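Local atomic coordinates of uncharacterized protein (PDB entry 4I45), a protein that probably acts as a metal-binding hydrolase of the 4-hydroxybenzoyl-CoA thioesterase family, which would make it an acyl-CoA thioesterase. Residues A62-Q67 and A104-D109. Sequence-based numbering, arbitrary orientation.
Sequences ANMIFQ and AAVIGD
Asn63 with Asp109 and Ile65 with Ile107 form the hydrogen-bonded pairs of an antiparallel ladder whose strand axes run at 165°. Each pair closes a ring of two N-H...O=C bonds, for example Ile65 N to Ile107 O at 2.8 Å. Met64–Gly108, between them, and Phe66–Val106, beyond Ile65–Ile107, are the non-hydrogen-bonded pairs; Met64 CA makes a CA-H...O contact to Ile107 O at 3.2 Å.

The tight face carries Met64, Phe66 and Val106. With CG1 anti to its backbone N (chi1 180°), Val106 turns this methyl into the corner formed by the other two, 3.8 Å from Met64 CE and 3.9 Å from Phe66 CD1. In the Met64 conformer described here, the bend at chi2 brings SD to 3.9 Å from Gly108 CA, and chi3 then turns CE toward Val106. Phe29 touches all three side chains, so helix 28-40 packs over this face.

The other face is looser: Ile65 CB and Ile107 CB stand 4.4 Å apart. Here a water donates to both Asn63 O and Asp109 OD2, while Asp109 OD1 is held by a salt bridge to Arg93. Beyond the strand end, Gln67 N and NE2 grip successive carbonyls of Ala105 and Ala104; Ala104 O, 2.9 Å from Gln67 NE2, lies in the plane of the Gln67 amide, though NE2 is tilted 27° from the Ala104 carbonyl plane.

Residues 62-65 also pair antiparallel with a strand of the second subunit. Strand 56-66, outermost in its own chain, thus carries the sheet across to that subunit, and this curved sheet packed against a long helix is the hallmark of the hotdog fold.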
ATOM      1  N   ALA A  62     -17.204   5.963   6.684  1.00 12.67           N
ATOM      2  CA  ALA A  62     -16.079   6.904   6.812  1.00 13.01           C
ATOM      3  C   ALA A  62     -16.293   8.102   5.880  1.00 12.91           C
ATOM      4  O   ALA A  62     -16.423   7.931   4.676  1.00 14.17           O
ATOM      5  CB  ALA A  62     -14.812   6.230   6.490  1.00 13.93           C
ATOM      6  N   ASN A  63     -16.446   9.263   6.506  1.00 13.44           N
ATOM      7  CA  ASN A  63     -16.630  10.511   5.754  1.00 13.62           C
ATOM      8  C   ASN A  63     -15.417  11.373   5.943  1.00 12.70           C
ATOM      9  O   ASN A  63     -15.132  11.798   7.049  1.00 15.19           O
ATOM     10  CB  ASN A  63     -17.851  11.244   6.227  1.00 14.70           C
ATOM     11  CG  ASN A  63     -19.126  10.488   5.924  1.00 16.63           C
ATOM     12  OD1 ASN A  63     -19.135   9.468   5.218  1.00 19.28           O
ATOM     13  ND2 ASN A  63     -20.215  10.983   6.456  1.00 28.77           N
ATOM     14  N   MET A  64     -14.709  11.589   4.839  1.00 12.99           N
ATOM     15  CA  MET A  64     -13.415  12.271   4.777  0.70 12.34           C
ATOM     16  C   MET A  64     -13.542  13.663   4.121  1.00 11.99           C
ATOM     17  O   MET A  64     -14.251  13.791   3.108  1.00 14.10           O
ATOM     18  CB  MET A  64     -12.434  11.436   3.939  0.70 12.20           C
ATOM     19  CG  MET A  64     -12.175   9.991   4.493  0.70 12.38           C
ATOM     20  SD  MET A  64     -11.266   9.972   6.066  0.70 14.86           S
ATOM     21  CE  MET A  64      -9.574  10.307   5.555  0.70 15.03           C
ATOM     22  N   ILE A  65     -12.839  14.620   4.708  1.00 12.61           N
ATOM     23  CA  ILE A  65     -12.658  15.948   4.087  1.00 12.89           C
ATOM     24  C   ILE A  65     -11.171  16.165   4.007  1.00 12.01           C
ATOM     25  O   ILE A  65     -10.455  16.104   5.010  1.00 12.66           O
ATOM     26  CB  ILE A  65     -13.296  17.074   4.907  1.00 14.62           C
ATOM     27  CG1 ILE A  65     -14.713  16.729   5.350  1.00 15.21           C
ATOM     28  CG2 ILE A  65     -13.267  18.380   4.085  1.00 16.00           C
ATOM     29  CD1 ILE A  65     -15.286  17.806   6.243  1.00 20.06           C
ATOM     30  N   PHE A  66     -10.714  16.463   2.773  1.00 12.86           N
ATOM     31  CA  PHE A  66      -9.301  16.705   2.502  1.00 13.49           C
ATOM     32  C   PHE A  66      -9.142  18.223   2.297  1.00 13.44           C
ATOM     33  O   PHE A  66      -9.602  18.758   1.284  1.00 15.90           O
ATOM     34  CB  PHE A  66      -8.826  15.930   1.277  1.00 13.14           C
ATOM     35  CG  PHE A  66      -9.099  14.450   1.377  1.00 12.38           C
ATOM     36  CD1 PHE A  66      -8.267  13.581   2.104  1.00 14.00           C
ATOM     37  CD2 PHE A  66     -10.225  13.927   0.779  1.00 15.01           C
ATOM     38  CE1 PHE A  66      -8.570  12.217   2.199  1.00 14.06           C
ATOM     39  CE2 PHE A  66     -10.569  12.559   0.915  1.00 15.20           C
ATOM     40  CZ  PHE A  66      -9.720  11.726   1.590  1.00 14.51           C
ATOM     41  N   GLN A  67      -8.584  18.893   3.300  1.00 12.58           N
ATOM     42  CA  GLN A  67      -8.566  20.363   3.351  1.00 14.22           C
ATOM     43  C   GLN A  67      -7.270  20.960   2.893  1.00 14.01           C
ATOM     44  O   GLN A  67      -7.265  22.113   2.462  1.00 16.08           O
ATOM     45  CB  GLN A  67      -8.903  20.858   4.773  1.00 14.56           C
ATOM     46  CG  GLN A  67     -10.292  20.400   5.174  1.00 16.51           C
ATOM     47  CD  GLN A  67     -10.924  21.060   6.394  1.00 17.37           C
ATOM     48  OE1 GLN A  67     -12.133  21.330   6.365  1.00 23.15           O
ATOM     49  NE2 GLN A  67     -10.155  21.289   7.462  1.00 18.93           N
ATOM     50  N   ALA A 104      -7.519  21.572  10.741  1.00 15.35           N
ATOM     51  CA  ALA A 104      -6.989  20.265  10.349  1.00 13.65           C
ATOM     52  C   ALA A 104      -6.684  20.200   8.856  1.00 12.37           C
ATOM     53  O   ALA A 104      -7.407  20.810   8.059  1.00 14.35           O
ATOM     54  CB  ALA A 104      -8.032  19.185  10.685  1.00 17.21           C
ATOM     55  N   ALA A 105      -5.669  19.446   8.475  1.00 12.23           N
ATOM     56  CA  ALA A 105      -5.425  19.129   7.068  1.00 11.91           C
ATOM     57  C   ALA A 105      -6.435  18.176   6.463  1.00 12.12           C
ATOM     58  O   ALA A 105      -6.799  18.257   5.288  1.00 13.32           O
ATOM     59  CB  ALA A 105      -4.036  18.577   6.871  1.00 14.61           C
ATOM     60  N   VAL A 106      -6.839  17.190   7.288  1.00 12.80           N
ATOM     61  CA  VAL A 106      -7.783  16.126   6.879  1.00 12.26           C
ATOM     62  C   VAL A 106      -8.653  15.798   8.081  1.00 11.67           C
ATOM     63  O   VAL A 106      -8.166  15.741   9.196  1.00 13.04           O
ATOM     64  CB  VAL A 106      -7.065  14.848   6.431  1.00 11.87           C
ATOM     65  CG1 VAL A 106      -8.111  13.742   6.015  1.00 13.77           C
ATOM     66  CG2 VAL A 106      -6.057  15.170   5.293  1.00 12.79           C
ATOM     67  N   ILE A 107      -9.940  15.641   7.811  1.00 12.96           N
ATOM     68  CA  ILE A 107     -10.913  15.253   8.822  1.00 12.22           C
ATOM     69  C   ILE A 107     -11.627  13.992   8.365  1.00 12.97           C
ATOM     70  O   ILE A 107     -11.991  13.825   7.217  1.00 13.80           O
ATOM     71  CB  ILE A 107     -11.984  16.352   9.018  1.00 13.26           C
ATOM     72  CG1 ILE A 107     -11.315  17.679   9.462  1.00 15.01           C
ATOM     73  CG2 ILE A 107     -13.091  15.859   9.981  1.00 15.47           C
ATOM     74  CD1 ILE A 107     -12.214  18.873   9.398  1.00 18.66           C
ATOM     75  N   GLY A 108     -11.801  13.092   9.335  1.00 13.15           N
ATOM     76  CA  GLY A 108     -12.612  11.894   9.195  1.00 13.01           C
ATOM     77  C   GLY A 108     -13.648  11.713  10.312  1.00 12.31           C
ATOM     78  O   GLY A 108     -13.347  11.913  11.485  1.00 14.29           O
ATOM     79  N   ASP A 109     -14.879  11.448   9.900  1.00 13.25           N
ATOM     80  CA  ASP A 109     -15.917  10.979  10.826  1.00 13.11           C
ATOM     81  C   ASP A 109     -16.157   9.521  10.463  1.00 11.48           C
ATOM     82  O   ASP A 109     -16.595   9.184   9.375  1.00 13.12           O
ATOM     83  CB  ASP A 109     -17.199  11.770  10.659  1.00 14.11           C
ATOM     84  CG  ASP A 109     -17.067  13.199  11.094  1.00 17.61           C
ATOM     85  OD1 ASP A 109     -16.638  13.443  12.240  1.00 21.43           O
ATOM     86  OD2 ASP A 109     -17.424  14.072  10.272  1.00 24.87           O
TER
HETATM   87  O   HOH W   1     -15.977  14.421   7.951  1.00 26.55           O